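Local coordinates for protein malate dehydrogenase (Picrophilus torridus, PDB 4BGV) that probably catalyses the reversible, NAD-dependent oxidation of (S)-malate to oxaloacetate, a step of the tricarboxylic acid cycle, at residues S6-G11 against I79-G84; N173-G178 against G275-I280; H180-V185 against T214-G219. One frame throughout, in Å; residues are numbered along the deposited sequence.

Contact 1 (S6-G11 against I79-G84)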
ATOM      1  N   SER A   6      -5.307  20.313   8.169  1.00  7.43           N
ATOM      2  CA  SER A   6      -5.409  20.620   9.581  1.00  7.29           C
ATOM      3  C   SER A   6      -6.541  19.789  10.158  1.00 10.31           C
ATOM      4  O   SER A   6      -7.599  19.685   9.543  1.00  9.45           O
ATOM      5  CB  SER A   6      -5.696  22.110   9.806  1.00  9.56           C
ATOM      6  OG  SER A   6      -4.559  22.900   9.485  1.00 11.53           O
ATOM      7  N   VAL A   7      -6.303  19.206  11.330  1.00  9.84           N
ATOM      8  CA  VAL A   7      -7.321  18.466  12.071  1.00  8.88           C
ATOM      9  C   VAL A   7      -7.588  19.159  13.406  1.00  9.37           C
ATOM     10  O   VAL A   7      -6.705  19.246  14.268  1.00 12.06           O
ATOM     11  CB  VAL A   7      -6.866  17.007  12.307  1.00 11.63           C
ATOM     12  CG1 VAL A   7      -7.872  16.238  13.138  1.00 11.65           C
ATOM     13  CG2 VAL A   7      -6.613  16.305  10.962  1.00 10.61           C
ATOM     14  N   ILE A   8      -8.804  19.674  13.564  1.00  9.60           N
ATOM     15  CA  ILE A   8      -9.191  20.355  14.791  1.00 11.47           C
ATOM     16  C   ILE A   8      -9.819  19.318  15.722  1.00 10.96           C
ATOM     17  O   ILE A   8     -10.853  18.721  15.400  1.00 11.15           O
ATOM     18  CB  ILE A   8     -10.155  21.521  14.494  1.00  8.59           C
ATOM     19  CG1 ILE A   8      -9.506  22.528  13.538  1.00 13.15           C
ATOM     20  CG2 ILE A   8     -10.585  22.218  15.791  1.00 13.88           C
ATOM     21  CD1 ILE A   8     -10.415  23.724  13.205  1.00 15.21           C
ATOM     22  N   GLY A   9      -9.168  19.081  16.856  1.00  9.15           N
ATOM     23  CA  GLY A   9      -9.572  18.041  17.795  1.00 12.80           C
ATOM     24  C   GLY A   9      -8.543  16.923  17.772  1.00 14.22           C
ATOM     25  O   GLY A   9      -8.283  16.331  16.720  1.00 11.84           O
ATOM     26  N   ALA A  10      -7.940  16.647  18.924  1.00 11.45           N
ATOM     27  CA  ALA A  10      -6.914  15.612  19.020  1.00  9.57           C
ATOM     28  C   ALA A  10      -7.331  14.446  19.917  1.00 12.74           C
ATOM     29  O   ALA A  10      -6.487  13.712  20.417  1.00 12.66           O
ATOM     30  CB  ALA A  10      -5.588  16.217  19.491  1.00  8.29           C
ATOM     31  N   GLY A  11      -8.638  14.272  20.102  1.00 13.35           N
ATOM     32  CA  GLY A  11      -9.162  13.114  20.806  1.00 14.31           C
ATOM     33  C   GLY A  11      -9.092  11.893  19.902  1.00 14.37           C
ATOM     34  O   GLY A  11      -8.408  11.911  18.881  1.00 12.19           O
ATOM     35  N   ILE A  79      -9.487  21.362   6.136  1.00  6.66           N
ATOM     36  CA  ILE A  79      -9.561  21.365   7.591  1.00 10.12           C
ATOM     37  C   ILE A  79     -10.652  20.384   8.019  1.00 10.23           C
ATOM     38  O   ILE A  79     -11.779  20.444   7.525  1.00  7.87           O
ATOM     39  CB  ILE A  79      -9.926  22.762   8.114  1.00  9.64           C
ATOM     40  CG1 ILE A  79      -8.853  23.764   7.681  1.00 10.58           C
ATOM     41  CG2 ILE A  79     -10.104  22.760   9.651  1.00  9.23           C
ATOM     42  CD1 ILE A  79      -9.187  25.214   8.033  1.00  9.95           C
ATOM     43  N   VAL A  80     -10.306  19.482   8.927  1.00  9.85           N
ATOM     44  CA  VAL A  80     -11.237  18.489   9.434  1.00  7.89           C
ATOM     45  C   VAL A  80     -11.673  18.931  10.831  1.00  8.92           C
ATOM     46  O   VAL A  80     -10.837  19.081  11.729  1.00 10.75           O
ATOM     47  CB  VAL A  80     -10.550  17.103   9.540  1.00  8.21           C
ATOM     48  CG1 VAL A  80     -11.548  16.055  10.009  1.00 10.75           C
ATOM     49  CG2 VAL A  80      -9.941  16.704   8.197  1.00 10.10           C
ATOM     50  N   VAL A  81     -12.972  19.142  11.017  1.00  8.74           N
ATOM     51  CA  VAL A  81     -13.475  19.602  12.307  1.00  9.56           C
ATOM     52  C   VAL A  81     -14.018  18.438  13.143  1.00 14.66           C
ATOM     53  O   VAL A  81     -15.078  17.885  12.835  1.00 11.52           O
ATOM     54  CB  VAL A  81     -14.561  20.690  12.119  1.00 11.82           C
ATOM     55  CG1 VAL A  81     -15.078  21.204  13.478  1.00 11.09           C
ATOM     56  CG2 VAL A  81     -14.006  21.850  11.292  1.00 11.40           C
ATOM     57  N   THR A  82     -13.297  18.067  14.201  1.00 10.94           N
ATOM     58  CA  THR A  82     -13.740  16.983  15.078  1.00 13.95           C
ATOM     59  C   THR A  82     -13.885  17.479  16.506  1.00 15.76           C
ATOM     60  O   THR A  82     -13.969  16.686  17.431  1.00 21.71           O
ATOM     61  CB  THR A  82     -12.747  15.801  15.113  1.00 19.40           C
ATOM     62  OG1 THR A  82     -11.604  16.149  15.908  1.00 19.04           O
ATOM     63  CG2 THR A  82     -12.284  15.440  13.722  1.00 18.56           C
ATOM     64  N   ALA A  83     -13.908  18.791  16.676  1.00 16.51           N
ATOM     65  CA  ALA A  83     -14.044  19.386  17.992  1.00 21.50           C
ATOM     66  C   ALA A  83     -15.506  19.256  18.406  1.00 24.67           C
ATOM     67  O   ALA A  83     -16.386  19.163  17.563  1.00 27.56           O
ATOM     68  CB  ALA A  83     -13.619  20.846  17.952  1.00 28.60           C
ATOM     69  N   GLY A  84     -15.772  19.237  19.698  1.00 28.84           N
ATOM     70  CA  GLY A  84     -17.142  19.091  20.138  1.00 30.85           C
ATOM     71  C   GLY A  84     -17.267  18.044  21.216  1.00 41.31           C
ATOM     72  O   GLY A  84     -16.337  17.275  21.458  1.00 45.57           O
TER
HETATM   73  O   HOH W   1     -11.093  14.450  18.132  1.00 14.29           O
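Thr82 grips the carbonyl oxygen of Ile8 twice, just where the two parallel strands end. Its backbone N reaches Ile8 O at 2.8 Å, and its hydroxyl OG1 donates to the same Ile8 O at 2.7 Å, tilted 26° from the carbonyl plane. A chi1 of 75°, with OG1 between the backbone N and the carbonyl carbon, turns the hydroxyl to that oxygen and brings OG1 within 3.4 Å of Gly9 CA, where a side chain would collide with it. A water donates to OG1 and accepts a weak bond from Gly11 N. An alanine in place of Thr82 would probably cost Ile8 O its hydroxyl donor and leave the water without this acceptor. Further back, Val80 pairs through its N with Ser6 O and through its O with Ile8 N (both 2.8 Å). On the face that carries Ser6, Ile8 and Ile79, Ile8 CD1 rests on Ile79 CG2 at 3.7 Å; helix 93-114 covers this face, while helix 232-246 reaches Val80 on the other. Ala10 N donates to Asp33 OD2; Asp33, Gly9, Ala10 and Gly11 all probably bind NAD. The doubly held carbonyl and side-chain-free Gly9 are consistent with a fixed start to the glycine-rich dinucleotide loop of a Rossmann fold.

Contact 2 (N173-G178 against G275-I280)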
ATOM      1  N   ASN A 173     -21.815  -3.248  -1.945  1.00 15.15           N
ATOM      2  CA  ASN A 173     -22.165  -1.846  -2.087  1.00 14.60           C
ATOM      3  C   ASN A 173     -23.453  -1.581  -1.348  1.00 13.59           C
ATOM      4  O   ASN A 173     -24.441  -2.254  -1.585  1.00 14.26           O
ATOM      5  CB  ASN A 173     -22.334  -1.502  -3.554  1.00 15.77           C
ATOM      6  CG  ASN A 173     -21.081  -1.804  -4.352  1.00 22.90           C
ATOM      7  OD1 ASN A 173     -20.115  -1.052  -4.288  1.00 22.21           O
ATOM      8  ND2 ASN A 173     -21.078  -2.928  -5.076  1.00 21.42           N
ATOM      9  N   ALA A 174     -23.441  -0.608  -0.446  1.00 11.21           N
ATOM     10  CA  ALA A 174     -24.612  -0.328   0.377  1.00 13.10           C
ATOM     11  C   ALA A 174     -24.985   1.146   0.244  1.00 12.42           C
ATOM     12  O   ALA A 174     -24.180   2.022   0.555  1.00 14.86           O
ATOM     13  CB  ALA A 174     -24.318  -0.673   1.832  1.00 15.27           C
ATOM     14  N   PHE A 175     -26.203   1.402  -0.219  1.00 11.23           N
ATOM     15  CA  PHE A 175     -26.623   2.751  -0.581  1.00 11.00           C
ATOM     16  C   PHE A 175     -27.425   3.394   0.544  1.00 13.14           C
ATOM     17  O   PHE A 175     -28.532   2.954   0.852  1.00 16.48           O
ATOM     18  CB  PHE A 175     -27.467   2.694  -1.864  1.00  9.06           C
ATOM     19  CG  PHE A 175     -27.654   4.027  -2.521  1.00 12.07           C
ATOM     20  CD1 PHE A 175     -28.668   4.867  -2.122  1.00 10.79           C
ATOM     21  CD2 PHE A 175     -26.798   4.443  -3.517  1.00 16.02           C
ATOM     22  CE1 PHE A 175     -28.852   6.091  -2.712  1.00 15.65           C
ATOM     23  CE2 PHE A 175     -26.973   5.675  -4.117  1.00 15.99           C
ATOM     24  CZ  PHE A 175     -27.999   6.498  -3.710  1.00 15.76           C
ATOM     25  N   VAL A 176     -26.862   4.431   1.155  1.00 15.87           N
ATOM     26  CA  VAL A 176     -27.586   5.185   2.174  1.00 15.79           C
ATOM     27  C   VAL A 176     -27.449   6.688   1.981  1.00 16.97           C
ATOM     28  O   VAL A 176     -26.378   7.191   1.632  1.00 16.65           O
ATOM     29  CB  VAL A 176     -27.099   4.834   3.588  1.00 16.94           C
ATOM     30  CG1 VAL A 176     -27.601   3.442   3.990  1.00 20.50           C
ATOM     31  CG2 VAL A 176     -25.588   4.910   3.664  1.00 21.58           C
ATOM     32  N   ILE A 177     -28.537   7.408   2.208  1.00 12.87           N
ATOM     33  CA  ILE A 177     -28.478   8.864   2.220  1.00  9.75           C
ATOM     34  C   ILE A 177     -29.120   9.388   3.510  1.00 12.39           C
ATOM     35  O   ILE A 177     -29.564   8.609   4.358  1.00 15.17           O
ATOM     36  CB  ILE A 177     -29.163   9.491   0.963  1.00 11.07           C
ATOM     37  CG1 ILE A 177     -30.649   9.122   0.891  1.00 10.69           C
ATOM     38  CG2 ILE A 177     -28.447   9.055  -0.324  1.00 12.72           C
ATOM     39  CD1 ILE A 177     -31.384   9.805  -0.293  1.00 11.15           C
ATOM     40  N   GLY A 178     -29.170  10.704   3.667  1.00 10.31           N
ATOM     41  CA  GLY A 178     -29.780  11.278   4.859  1.00 13.00           C
ATOM     42  C   GLY A 178     -28.815  11.316   6.032  1.00 15.90           C
ATOM     43  O   GLY A 178     -27.598  11.325   5.831  1.00 19.47           O
ATOM     44  N   GLY A 275     -27.602  14.860   3.890  1.00 11.92           N
ATOM     45  CA  GLY A 275     -26.830  13.797   3.258  1.00 12.44           C
ATOM     46  C   GLY A 275     -27.342  13.339   1.900  1.00 13.58           C
ATOM     47  O   GLY A 275     -28.423  12.757   1.793  1.00 11.97           O
ATOM     48  N   VAL A 276     -26.564  13.612   0.856  1.00 13.12           N
ATOM     49  CA  VAL A 276     -26.934  13.247  -0.512  1.00 11.34           C
ATOM     50  C   VAL A 276     -25.683  12.744  -1.240  1.00  9.37           C
ATOM     51  O   VAL A 276     -24.560  13.043  -0.816  1.00  9.89           O
ATOM     52  CB  VAL A 276     -27.562  14.449  -1.287  1.00 13.16           C
ATOM     53  CG1 VAL A 276     -28.865  14.942  -0.620  1.00 10.50           C
ATOM     54  CG2 VAL A 276     -26.560  15.587  -1.414  1.00 13.40           C
ATOM     55  N   PRO A 277     -25.859  11.981  -2.336  1.00 10.87           N
ATOM     56  CA  PRO A 277     -24.664  11.516  -3.056  1.00 11.14           C
ATOM     57  C   PRO A 277     -23.943  12.658  -3.750  1.00 11.78           C
ATOM     58  O   PRO A 277     -24.564  13.410  -4.516  1.00 11.59           O
ATOM     59  CB  PRO A 277     -25.224  10.555  -4.121  1.00 10.41           C
ATOM     60  CG  PRO A 277     -26.659  10.392  -3.839  1.00 12.84           C
ATOM     61  CD  PRO A 277     -27.107  11.533  -2.980  1.00 10.39           C
ATOM     62  N   ILE A 278     -22.645  12.802  -3.489  1.00  8.23           N
ATOM     63  CA  ILE A 278     -21.888  13.882  -4.109  1.00 11.09           C
ATOM     64  C   ILE A 278     -20.596  13.375  -4.760  1.00 11.15           C
ATOM     65  O   ILE A 278     -20.043  12.359  -4.337  1.00 10.84           O
ATOM     66  CB  ILE A 278     -21.540  15.003  -3.097  1.00 11.38           C
ATOM     67  CG1 ILE A 278     -20.711  14.457  -1.927  1.00 10.28           C
ATOM     68  CG2 ILE A 278     -22.813  15.730  -2.620  1.00 11.62           C
ATOM     69  CD1 ILE A 278     -20.068  15.557  -1.091  1.00 10.20           C
ATOM     70  N   LYS A 279     -20.140  14.076  -5.801  1.00  8.52           N
ATOM     71  CA  LYS A 279     -18.797  13.868  -6.344  1.00  7.52           C
ATOM     72  C   LYS A 279     -17.851  14.809  -5.592  1.00 11.50           C
ATOM     73  O   LYS A 279     -18.072  16.016  -5.564  1.00 12.31           O
ATOM     74  CB  LYS A 279     -18.750  14.181  -7.850  1.00  8.00           C
ATOM     75  CG  LYS A 279     -17.378  13.880  -8.478  1.00 10.86           C
ATOM     76  CD  LYS A 279     -17.202  14.490  -9.879  1.00 12.56           C
ATOM     77  CE  LYS A 279     -18.299  14.057 -10.823  1.00 13.25           C
ATOM     78  NZ  LYS A 279     -17.993  14.419 -12.253  1.00 13.97           N
ATOM     79  N   ILE A 280     -16.814  14.252  -4.971  1.00  9.23           N
ATOM     80  CA  ILE A 280     -15.898  15.022  -4.130  1.00  8.67           C
ATOM     81  C   ILE A 280     -14.587  15.268  -4.862  1.00  8.01           C
ATOM     82  O   ILE A 280     -13.879  14.324  -5.208  1.00  8.78           O
ATOM     83  CB  ILE A 280     -15.583  14.273  -2.829  1.00  7.54           C
ATOM     84  CG1 ILE A 280     -16.874  13.891  -2.104  1.00 10.65           C
ATOM     85  CG2 ILE A 280     -14.682  15.137  -1.915  1.00  6.57           C
ATOM     86  CD1 ILE A 280     -16.645  13.015  -0.894  1.00 12.94           C
TER
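Gly178 and Gly275 supply the one hydrogen bond between segments 173-178 and 275-280, which belong to different antiparallel sheets and run at 127° to each other. Gly178 N donates to Gly275 O over 2.9 Å; the N-H points well at the oxygen, but the donor stands above the carbonyl plane, 36° out of it. Ile177 CB sits 3.5 Å from the same Gly275 O. Both glycines suit the spot: a side chain on Gly275 would run into Gly178 O, and the backbone angles of Gly178 themselves call for glycine. The apolar contacts gather on Pro277. Ile177 CG2 comes to 3.9 Å from Pro277 CD, the two side chains crossing obliquely. Phe175, its CG anti to the backbone N (chi1 -165°), carries its ring tip across to Pro277, Phe175 CZ lying 4.1 Å from Pro277 CG, the side chains at about a right angle. Around them, Phe175 also packs edge-to-face with Tyr190, and Leu291 touches both Phe175 and Ile177. The second subunit reaches the same region, with Ser194 of that subunit against Phe175 and its Ile196 against Pro277. With one polar link and otherwise mostly buried hydrocarbon, these segments meet mainly by apolar side-chain fit, close to the subunit interface.

Contact 3 (H180-V185 against T214-G219)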
ATOM      1  N   HIS A 180     -28.051   9.967  10.404  1.00 23.88           N
ATOM      2  CA  HIS A 180     -27.838   8.720  11.146  1.00 18.68           C
ATOM      3  C   HIS A 180     -29.142   8.269  11.800  1.00 19.80           C
ATOM      4  O   HIS A 180     -30.105   9.017  11.838  1.00 22.17           O
ATOM      5  CB  HIS A 180     -26.813   8.925  12.266  1.00 23.29           C
ATOM      6  CG  HIS A 180     -25.409   9.147  11.791  1.00 25.15           C
ATOM      7  ND1 HIS A 180     -24.921   8.616  10.616  1.00 27.56           N
ATOM      8  CD2 HIS A 180     -24.386   9.837  12.344  1.00 28.87           C
ATOM      9  CE1 HIS A 180     -23.660   8.976  10.463  1.00 25.52           C
ATOM     10  NE2 HIS A 180     -23.313   9.722  11.496  1.00 27.75           N
ATOM     11  N   GLY A 181     -29.153   7.059  12.344  1.00 16.95           N
ATOM     12  CA  GLY A 181     -30.277   6.607  13.149  1.00 21.31           C
ATOM     13  C   GLY A 181     -31.552   6.578  12.337  1.00 22.70           C
ATOM     14  O   GLY A 181     -31.572   6.073  11.220  1.00 18.84           O
ATOM     15  N   ASP A 182     -32.623   7.135  12.884  1.00 21.39           N
ATOM     16  CA  ASP A 182     -33.889   7.124  12.162  1.00 23.07           C
ATOM     17  C   ASP A 182     -33.881   8.108  10.997  1.00 18.78           C
ATOM     18  O   ASP A 182     -34.786   8.086  10.165  1.00 25.88           O
ATOM     19  CB  ASP A 182     -35.058   7.406  13.107  1.00 31.65           C
ATOM     20  CG  ASP A 182     -35.212   6.332  14.181  1.00 41.95           C
ATOM     21  OD1 ASP A 182     -35.149   5.125  13.839  1.00 42.88           O
ATOM     22  OD2 ASP A 182     -35.383   6.697  15.366  1.00 46.39           O
ATOM     23  N   ASP A 183     -32.876   8.977  10.942  1.00 18.59           N
ATOM     24  CA  ASP A 183     -32.755   9.905   9.815  1.00 18.31           C
ATOM     25  C   ASP A 183     -32.057   9.296   8.593  1.00 20.71           C
ATOM     26  O   ASP A 183     -31.990   9.933   7.533  1.00 19.53           O
ATOM     27  CB  ASP A 183     -32.035  11.189  10.226  1.00 19.95           C
ATOM     28  CG  ASP A 183     -32.906  12.101  11.089  1.00 22.22           C
ATOM     29  OD1 ASP A 183     -34.143  11.954  11.054  1.00 22.10           O
ATOM     30  OD2 ASP A 183     -32.341  12.974  11.790  1.00 25.72           O
ATOM     31  N   MET A 184     -31.507   8.092   8.755  1.00 16.09           N
ATOM     32  CA  MET A 184     -30.818   7.410   7.660  1.00 13.38           C
ATOM     33  C   MET A 184     -31.857   6.871   6.694  1.00 16.12           C
ATOM     34  O   MET A 184     -32.920   6.411   7.112  1.00 17.26           O
ATOM     35  CB  MET A 184     -29.991   6.241   8.196  1.00 15.06           C
ATOM     36  CG  MET A 184     -29.029   5.606   7.194  1.00 18.80           C
ATOM     37  SD  MET A 184     -28.260   4.125   7.932  1.00 18.40           S
ATOM     38  CE  MET A 184     -29.495   2.874   7.583  1.00 15.56           C
ATOM     39  N   VAL A 185     -31.552   6.922   5.400  1.00 14.40           N
ATOM     40  CA  VAL A 185     -32.477   6.411   4.393  1.00 15.58           C
ATOM     41  C   VAL A 185     -31.720   5.471   3.460  1.00 17.44           C
ATOM     42  O   VAL A 185     -30.991   5.914   2.570  1.00 14.41           O
ATOM     43  CB  VAL A 185     -33.113   7.538   3.554  1.00 16.20           C
ATOM     44  CG1 VAL A 185     -34.108   6.944   2.539  1.00 14.50           C
ATOM     45  CG2 VAL A 185     -33.808   8.557   4.455  1.00 15.07           C
ATOM     46  N   THR A 214     -27.398  -0.959  11.211  1.00  9.61           N
ATOM     47  CA  THR A 214     -26.649   0.141  10.615  1.00  9.21           C
ATOM     48  C   THR A 214     -27.126   1.455  11.207  1.00 10.79           C
ATOM     49  O   THR A 214     -26.318   2.323  11.532  1.00 10.90           O
ATOM     50  CB  THR A 214     -26.811   0.146   9.087  1.00 11.91           C
ATOM     51  OG1 THR A 214     -26.303  -1.083   8.566  1.00 13.49           O
ATOM     52  CG2 THR A 214     -26.046   1.324   8.451  1.00 10.62           C
ATOM     53  N   ARG A 215     -28.441   1.588  11.377  1.00  9.34           N
ATOM     54  CA  ARG A 215     -29.003   2.799  11.973  1.00 10.41           C
ATOM     55  C   ARG A 215     -28.413   3.083  13.337  1.00 15.48           C
ATOM     56  O   ARG A 215     -28.172   4.242  13.695  1.00 14.88           O
ATOM     57  CB  ARG A 215     -30.508   2.670  12.177  1.00 12.36           C
ATOM     58  CG  ARG A 215     -31.327   2.769  10.944  1.00 18.43           C
ATOM     59  CD  ARG A 215     -32.794   2.770  11.320  1.00 21.24           C
ATOM     60  NE  ARG A 215     -33.615   2.539  10.142  1.00 22.49           N
ATOM     61  CZ  ARG A 215     -33.831   3.463   9.214  1.00 23.28           C
ATOM     62  NH1 ARG A 215     -33.279   4.663   9.344  1.00 25.32           N
ATOM     63  NH2 ARG A 215     -34.591   3.188   8.164  1.00 18.54           N
ATOM     64  N   PHE A 216     -28.217   2.023  14.115  1.00 10.79           N
ATOM     65  CA  PHE A 216     -27.784   2.196  15.488  1.00 12.96           C
ATOM     66  C   PHE A 216     -26.363   1.698  15.676  1.00 11.96           C
ATOM     67  O   PHE A 216     -25.959   1.377  16.787  1.00 13.19           O
ATOM     68  CB  PHE A 216     -28.774   1.502  16.426  1.00 17.93           C
ATOM     69  CG  PHE A 216     -30.186   1.907  16.170  1.00 23.59           C
ATOM     70  CD1 PHE A 216     -30.538   3.249  16.203  1.00 28.26           C
ATOM     71  CD2 PHE A 216     -31.155   0.966  15.858  1.00 24.23           C
ATOM     72  CE1 PHE A 216     -31.838   3.646  15.943  1.00 32.62           C
ATOM     73  CE2 PHE A 216     -32.450   1.353  15.603  1.00 31.70           C
ATOM     74  CZ  PHE A 216     -32.795   2.698  15.648  1.00 33.45           C
ATOM     75  N   GLY A 217     -25.617   1.646  14.572  1.00 11.30           N
ATOM     76  CA  GLY A 217     -24.236   1.179  14.566  1.00 11.36           C
ATOM     77  C   GLY A 217     -23.318   1.934  15.511  1.00 11.67           C
ATOM     78  O   GLY A 217     -22.434   1.351  16.146  1.00  8.87           O
ATOM     79  N   GLY A 218     -23.517   3.237  15.623  1.00 11.40           N
ATOM     80  CA  GLY A 218     -22.699   4.033  16.529  1.00 10.96           C
ATOM     81  C   GLY A 218     -23.003   3.687  17.975  1.00 13.75           C
ATOM     82  O   GLY A 218     -22.088   3.595  18.809  1.00 13.20           O
ATOM     83  N   GLY A 219     -24.289   3.479  18.272  1.00 10.67           N
ATOM     84  CA  GLY A 219     -24.713   3.064  19.610  1.00 10.09           C
ATOM     85  C   GLY A 219     -24.143   1.702  20.002  1.00  9.98           C
ATOM     86  O   GLY A 219     -23.800   1.469  21.180  1.00 10.65           O
TER
HETATM   87  O   HOH W   2     -26.490   5.536  11.668  1.00 17.67           O
HETATM   88  O   HOH W   3     -35.595   4.871   6.650  1.00 32.36           O
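Arg215 lays the edge of its guanidinium against two backbone carbonyls of segment 180-185, one in the turn and one at the start of strand 184-193. Arg215 NH1 takes both: Gly181 O at 2.9 Å, exactly in the guanidinium plane, and Met184 O, also at 2.9 Å, tilted 17° from it. The neighbouring ring of Phe216 has Arg215 CB over the centre of one face, 3.9 Å above the plane, and Asp182 OD1 comes obliquely to Phe216 CZ at 3.8 Å. The Arg215 side chain, extended from CG to NE, passes alongside the turn, with Arg215 CG only 3.3 Å from Gly181 O. That oxygen also accepts from Met184 N within the turn. A water accepts from Gly181 N and lies close to Arg215 O. Met184 bends at chi3 (85°), placing its SD 3.6 Å from Thr214 CG2 and its CE against Arg215 CG. The carboxylate of Asp182 stays 4.8 Å from Arg215 NE, measured from OD1. The turn so held follows His180, the probable proton acceptor, whose ND1 bonds Asp153 in the His-Asp pair characteristic of the LDH/MDH superfamily; the contact ties it to the junction of helices 204-215 and 217-225 in the C-terminal domain.

In the fold
Contact 1 lies in the NAD-binding domain, while contacts 2 and 3 share the C-terminal domain on the other side of the chain's centre, each centred about 23 Å from the centre of contact 1. Contacts 1 and 2 are buried; contact 3 is only partly buried. Their chemistry differs accordingly: regular backbone pairing within a single parallel sheet in contact 1, apolar fit between two sheets in contact 2, and an arginine gripping two backbone carbonyls in contact 3. Contacts 2 and 3 meet directly, because strands 172-178 and 184-193 are neighbours in one sheet: Ile177 O lies 2.8 Å from Val185 N, a probable hydrogen bond, and contact 3 is nested within the loop that contact 2 closes.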